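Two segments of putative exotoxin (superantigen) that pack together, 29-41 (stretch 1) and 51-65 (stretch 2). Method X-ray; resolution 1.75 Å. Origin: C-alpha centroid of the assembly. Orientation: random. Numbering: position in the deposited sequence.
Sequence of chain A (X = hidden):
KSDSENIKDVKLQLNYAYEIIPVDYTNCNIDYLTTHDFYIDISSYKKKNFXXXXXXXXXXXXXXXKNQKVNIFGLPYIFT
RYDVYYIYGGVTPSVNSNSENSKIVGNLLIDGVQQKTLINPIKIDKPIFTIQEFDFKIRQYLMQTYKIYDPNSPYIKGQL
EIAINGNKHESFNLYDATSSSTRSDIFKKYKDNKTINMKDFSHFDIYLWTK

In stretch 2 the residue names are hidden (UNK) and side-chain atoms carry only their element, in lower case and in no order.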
# COMPACT_ATOMS: atom_id res chain seq x y z
N ASN A 29 7.02 -17.74 10.81
CA ASN A 29 6.80 -18.40 12.09
C ASN A 29 5.87 -17.67 13.04
O ASN A 29 5.99 -16.46 13.24
CB ASN A 29 8.13 -18.64 12.79
CG ASN A 29 7.98 -19.47 14.05
OD1 ASN A 29 7.99 -18.95 15.16
ND2 ASN A 29 7.83 -20.78 13.86
N ILE A 30 4.94 -18.42 13.64
CA ILE A 30 4.04 -17.85 14.63
C ILE A 30 4.84 -17.79 15.92
O ILE A 30 5.09 -18.83 16.54
CB ILE A 30 2.80 -18.74 14.88
CG1 ILE A 30 1.93 -18.79 13.61
CG2 ILE A 30 1.98 -18.19 16.05
CD1 ILE A 30 0.67 -19.63 13.76
N ASP A 31 5.26 -16.60 16.32
CA ASP A 31 6.05 -16.44 17.53
C ASP A 31 5.20 -16.51 18.79
O ASP A 31 5.64 -17.03 19.82
CB ASP A 31 6.82 -15.12 17.52
CG ASP A 31 8.12 -15.21 16.74
OD1 ASP A 31 8.48 -16.32 16.29
OD2 ASP A 31 8.80 -14.17 16.59
N TYR A 32 3.99 -15.99 18.72
CA TYR A 32 3.11 -16.01 19.88
C TYR A 32 1.64 -15.89 19.48
O TYR A 32 1.31 -15.28 18.45
CB TYR A 32 3.48 -14.86 20.83
CG TYR A 32 2.97 -15.07 22.23
CD1 TYR A 32 3.53 -16.05 23.06
CD2 TYR A 32 1.91 -14.31 22.73
CE1 TYR A 32 3.04 -16.26 24.35
CE2 TYR A 32 1.42 -14.51 24.02
CZ TYR A 32 1.99 -15.49 24.82
OH TYR A 32 1.51 -15.69 26.09
N LEU A 33 0.77 -16.49 20.29
CA LEU A 33 -0.66 -16.47 20.06
C LEU A 33 -1.40 -16.00 21.31
O LEU A 33 -1.20 -16.54 22.40
CB LEU A 33 -1.19 -17.87 19.70
CG LEU A 33 -0.73 -18.52 18.39
CD1 LEU A 33 -1.17 -19.98 18.36
CD2 LEU A 33 -1.32 -17.76 17.20
N THR A 34 -2.25 -15.00 21.15
CA THR A 34 -3.06 -14.52 22.26
C THR A 34 -4.49 -14.90 21.90
O THR A 34 -4.72 -15.55 20.88
CB THR A 34 -2.94 -12.99 22.44
OG1 THR A 34 -3.45 -12.33 21.28
CG2 THR A 34 -1.50 -12.59 22.67
N THR A 35 -5.44 -14.52 22.73
CA THR A 35 -6.83 -14.87 22.48
C THR A 35 -7.37 -14.35 21.15
O THR A 35 -8.22 -14.99 20.53
CB THR A 35 -7.74 -14.35 23.61
OG1 THR A 35 -7.72 -12.92 23.63
CG2 THR A 35 -7.26 -14.88 24.96
N HIS A 36 -6.87 -13.20 20.70
CA HIS A 36 -7.35 -12.62 19.46
C HIS A 36 -6.28 -12.08 18.51
O HIS A 36 -6.60 -11.39 17.54
CB HIS A 36 -8.36 -11.50 19.77
CG HIS A 36 -9.59 -11.98 20.47
ND1 HIS A 36 -9.62 -12.29 21.81
CD2 HIS A 36 -10.84 -12.24 20.00
CE1 HIS A 36 -10.82 -12.72 22.14
NE2 HIS A 36 -11.58 -12.70 21.06
N ASP A 37 -5.02 -12.40 18.78
CA ASP A 37 -3.94 -11.92 17.92
C ASP A 37 -2.88 -12.97 17.58
O ASP A 37 -2.52 -13.80 18.41
CB ASP A 37 -3.22 -10.73 18.55
CG ASP A 37 -4.06 -9.48 18.58
OD1 ASP A 37 -4.93 -9.38 19.47
OD2 ASP A 37 -3.85 -8.58 17.72
N PHE A 38 -2.38 -12.89 16.35
CA PHE A 38 -1.30 -13.75 15.88
C PHE A 38 -0.10 -12.80 15.89
O PHE A 38 -0.21 -11.68 15.39
CB PHE A 38 -1.47 -14.16 14.42
CG PHE A 38 -2.53 -15.19 14.16
CD1 PHE A 38 -2.23 -16.55 14.20
CD2 PHE A 38 -3.82 -14.80 13.80
CE1 PHE A 38 -3.19 -17.50 13.88
CE2 PHE A 38 -4.79 -15.75 13.48
CZ PHE A 38 -4.47 -17.10 13.52
N TYR A 39 1.03 -13.21 16.47
CA TYR A 39 2.22 -12.37 16.42
C TYR A 39 3.19 -13.20 15.59
O TYR A 39 3.75 -14.18 16.07
CB TYR A 39 2.77 -12.08 17.81
CG TYR A 39 1.91 -11.06 18.52
CD1 TYR A 39 1.89 -9.73 18.09
CD2 TYR A 39 1.05 -11.43 19.55
CE1 TYR A 39 1.03 -8.80 18.67
CE2 TYR A 39 0.18 -10.51 20.13
CZ TYR A 39 0.18 -9.20 19.68
OH TYR A 39 -0.70 -8.29 20.23
N ILE A 40 3.36 -12.78 14.34
CA ILE A 40 4.19 -13.49 13.36
C ILE A 40 5.48 -12.77 13.01
O ILE A 40 5.49 -11.56 12.77
CB ILE A 40 3.39 -13.72 12.05
CG1 ILE A 40 1.99 -14.26 12.37
CG2 ILE A 40 4.15 -14.64 11.13
CD1 ILE A 40 1.96 -15.52 13.20
N ASP A 41 6.56 -13.53 12.96
CA ASP A 41 7.86 -12.98 12.64
C ASP A 41 8.16 -12.90 11.14
O ASP A 41 8.02 -13.90 10.42
CB ASP A 41 8.94 -13.80 13.32
CG ASP A 41 10.32 -13.21 13.15
OD1 ASP A 41 10.43 -11.97 13.11
OD2 ASP A 41 11.30 -13.98 13.07
N UNK A 51 7.63 -7.65 12.80
CA UNK A 51 6.59 -8.64 12.94
C UNK A 51 5.28 -8.17 12.35
O UNK A 51 5.15 -7.03 11.89
c UNK A 51 6.40 -9.00 14.42
o UNK A 51 6.10 -7.84 15.19
N UNK A 52 4.32 -9.07 12.35
CA UNK A 52 2.99 -8.77 11.86
C UNK A 52 2.01 -9.16 12.95
O UNK A 52 2.09 -10.26 13.50
c UNK A 52 2.65 -9.59 10.59
c UNK A 52 3.57 -9.17 9.45
c UNK A 52 1.18 -9.37 10.20
N UNK A 53 1.12 -8.23 13.29
CA UNK A 53 0.10 -8.49 14.29
C UNK A 53 -1.22 -8.66 13.55
O UNK A 53 -1.75 -7.70 13.00
o UNK A 53 -1.78 -8.54 16.38
c UNK A 53 -0.05 -7.33 15.28
o UNK A 53 -1.95 -6.35 16.35
c UNK A 53 -1.35 -7.41 16.06
N UNK A 54 -1.73 -9.88 13.53
CA UNK A 54 -2.99 -10.15 12.87
C UNK A 54 -4.07 -10.29 13.94
O UNK A 54 -4.03 -11.21 14.74
c UNK A 54 -2.92 -11.45 12.06
o UNK A 54 -4.21 -11.76 11.54
N UNK A 55 -5.02 -9.37 13.94
CA UNK A 55 -6.10 -9.40 14.91
C UNK A 55 -7.30 -10.13 14.32
O UNK A 55 -7.70 -9.86 13.18
c UNK A 55 -6.49 -7.97 15.29
o UNK A 55 -7.00 -5.68 17.12
c UNK A 55 -7.90 -6.44 16.71
o UNK A 55 -9.09 -6.08 16.53
c UNK A 55 -7.54 -7.88 16.39
N UNK A 56 -7.87 -11.06 15.08
CA UNK A 56 -9.00 -11.84 14.59
C UNK A 56 -10.13 -11.99 15.60
O UNK A 56 -10.04 -11.54 16.75
c UNK A 56 -7.64 -13.16 12.93
c UNK A 56 -7.82 -13.95 15.30
c UNK A 56 -8.55 -13.25 14.15
N UNK A 57 -11.20 -12.62 15.14
CA UNK A 57 -12.36 -12.88 15.98
C UNK A 57 -12.04 -14.03 16.93
O UNK A 57 -11.02 -14.69 16.79
o UNK A 57 -15.92 -13.43 13.55
c UNK A 57 -13.58 -13.22 15.10
c UNK A 57 -15.32 -12.33 13.48
o UNK A 57 -15.57 -11.48 12.59
c UNK A 57 -14.27 -11.99 14.52
N UNK A 58 -12.92 -14.25 17.90
CA UNK A 58 -12.72 -15.31 18.88
C UNK A 58 -12.59 -16.70 18.25
O UNK A 58 -13.13 -16.96 17.17
c UNK A 58 -13.88 -15.32 19.88
o UNK A 58 -14.10 -14.02 20.42
N UNK A 59 -11.86 -17.57 18.93
CA UNK A 59 -11.67 -18.96 18.52
C UNK A 59 -11.08 -19.21 17.13
O UNK A 59 -11.49 -20.13 16.42
c UNK A 59 -12.78 -20.33 21.12
o UNK A 59 -14.67 -19.36 24.11
c UNK A 59 -13.17 -20.24 22.46
c UNK A 59 -14.58 -18.89 20.47
c UNK A 59 -14.99 -18.79 21.81
c UNK A 59 -13.48 -19.66 20.11
c UNK A 59 -12.99 -19.71 18.68
c UNK A 59 -14.28 -19.46 22.79
N UNK A 60 -10.11 -18.38 16.77
CA UNK A 60 -9.42 -18.52 15.49
C UNK A 60 -7.98 -18.91 15.81
O UNK A 60 -7.44 -19.86 15.24
c UNK A 60 -9.43 -17.20 14.69
c UNK A 60 -8.48 -17.29 13.50
c UNK A 60 -11.45 -17.92 13.31
c UNK A 60 -10.86 -16.88 14.23
N UNK A 61 -7.36 -18.18 16.74
CA UNK A 61 -5.98 -18.50 17.10
C UNK A 61 -5.89 -19.88 17.74
O UNK A 61 -4.83 -20.50 17.74
o UNK A 61 -6.19 -17.35 19.25
c UNK A 61 -5.27 -16.09 17.40
c UNK A 61 -5.38 -17.45 18.07
N UNK A 62 -7.00 -20.37 18.28
CA UNK A 62 -7.02 -21.68 18.91
C UNK A 62 -6.82 -22.78 17.87
O UNK A 62 -6.48 -23.92 18.21
c UNK A 62 -8.34 -21.92 19.67
c UNK A 62 -8.46 -20.96 20.84
o UNK A 62 -9.45 -21.73 18.78
N UNK A 63 -7.04 -22.44 16.60
CA UNK A 63 -6.88 -23.39 15.50
C UNK A 63 -5.41 -23.54 15.13
O UNK A 63 -5.04 -24.44 14.37
c UNK A 63 -9.15 -22.75 14.46
n UNK A 63 -11.86 -21.39 12.10
c UNK A 63 -11.27 -21.94 13.36
c UNK A 63 -7.66 -22.91 14.27
c UNK A 63 -9.79 -22.22 13.18
N UNK A 64 -4.57 -22.66 15.66
CA UNK A 64 -3.14 -22.67 15.37
C UNK A 64 -2.31 -22.96 16.62
O UNK A 64 -2.83 -23.02 17.73
c UNK A 64 -2.73 -21.32 14.77
c UNK A 64 -5.30 -20.28 12.15
c UNK A 64 -4.69 -20.54 13.38
c UNK A 64 -4.60 -20.50 10.97
c UNK A 64 -3.29 -20.99 11.02
c UNK A 64 -3.39 -21.03 13.44
c UNK A 64 -2.70 -21.25 12.25
N UNK A 65 -1.00 -23.14 16.44
CA UNK A 65 -0.10 -23.40 17.55
C UNK A 65 1.20 -22.62 17.37
O UNK A 65 1.61 -22.36 16.24
o UNK A 65 1.06 -25.31 16.58
c UNK A 65 0.23 -24.91 17.68
c UNK A 65 -1.04 -25.74 17.66
O HOH W 1 -8.86 -16.09 17.97
O HOH W 2 -6.73 -7.56 20.06

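Position 51 carries one carbon and then one oxygen, on the sheet face shared with Asp41 and Tyr39: Ser51. Position 52 has a carbon bearing two more, on the face of Phe38 and Ile40, its CB 4.4 Å from Ile40 CB; this is Val52. Its backbone N and O pair with Ile40 O (2.8 Å) and Ile40 N (2.9 Å), as an antiparallel hydrogen-bonded pair requires.

Position 53 has two carbons, the second ending in two oxygens that approach the carboxylate of Asp37. The short fork means Asp53. Asp53 OD1 lies 2.5 Å from Asp37 OD2, and at this distance one of the two acids probably holds a proton.

At 54, one carbon and one oxygen face the side of Phe38; this is Ser54, whose hydroxyl is satisfied elsewhere in the structure. Its backbone O accepts from Phe38 N at 2.9 Å, and its N donates to Phe38 O at 3.0 Å. Position 55 shows three carbons with two oxygens on the third, and its CB lies 3.6 Å from Asp37 OD2: Glu55. Water 2 donates to Asp37 OD1 at 2.6 Å and, weakly, to Glu55 OE1 at 3.5 Å.

Position 56, a carbon carrying two carbons, meets the Phe38 ring edge: Val56, with CG1 3.9 Å from Phe38 CE2. Its N donates to His36 O at 2.8 Å. Position 57 again has three carbons and a terminal pair of oxygens, but points away: Glu57. At 58, one carbon leads to an oxygen that approaches the His36 ring; this is Ser58, whose OG is hydrogen-bonded to His36 NE2 at 2.9 Å.

Position 59, one carbon and then a six-carbon ring bearing an oxygen, turns away: Tyr59. Position 60 has four carbons, forked at the first with one longer arm, near the Phe38 ring edge: Ile60, whose CG2 lies 4.0 Å from Phe38 CE2. Position 61 has a carbon bearing one oxygen, which approaches Thr34 O, and one carbon, which lies over the Phe38 ring: Thr61. Its OG1 donates to Thr34 O at 2.8 Å, while CG2 sits 4.0 Å from the ring centroid.

Position 62 has the same fork but points away: Thr62. Position 63 has four carbons in a row ending in nitrogen, out of reach of stretch 1: Lys63. Position 64, one carbon and then a plain six-carbon ring, offers its face to the Phe38 edge: Phe64, with CD1 3.4 Å from Phe38 CE1 and CB 3.9 Å from Ile30 CD1. Position 65, one carbon carrying an oxygen and a carbon, points its CB away, yet its backbone meets Leu33: Thr65, with CA 3.7 Å from Leu33 CD1.

The rules are legible. Antiparallel pairing sets the register. One face is largely acidic, with Asp37, Asp41, Asp53 and Glu55 beside Tyr39 and Ser51; from the other projects Phe38, its ring met by Val56, Ile60, Thr61 and Phe64 from beyond the strand. Thr61 serves both chemistries, its hydroxyl fastening the turn and its methyl making a CH-pi contact over the ring face.

Stretch 2 51-65: SVDSEVESYITTKFT
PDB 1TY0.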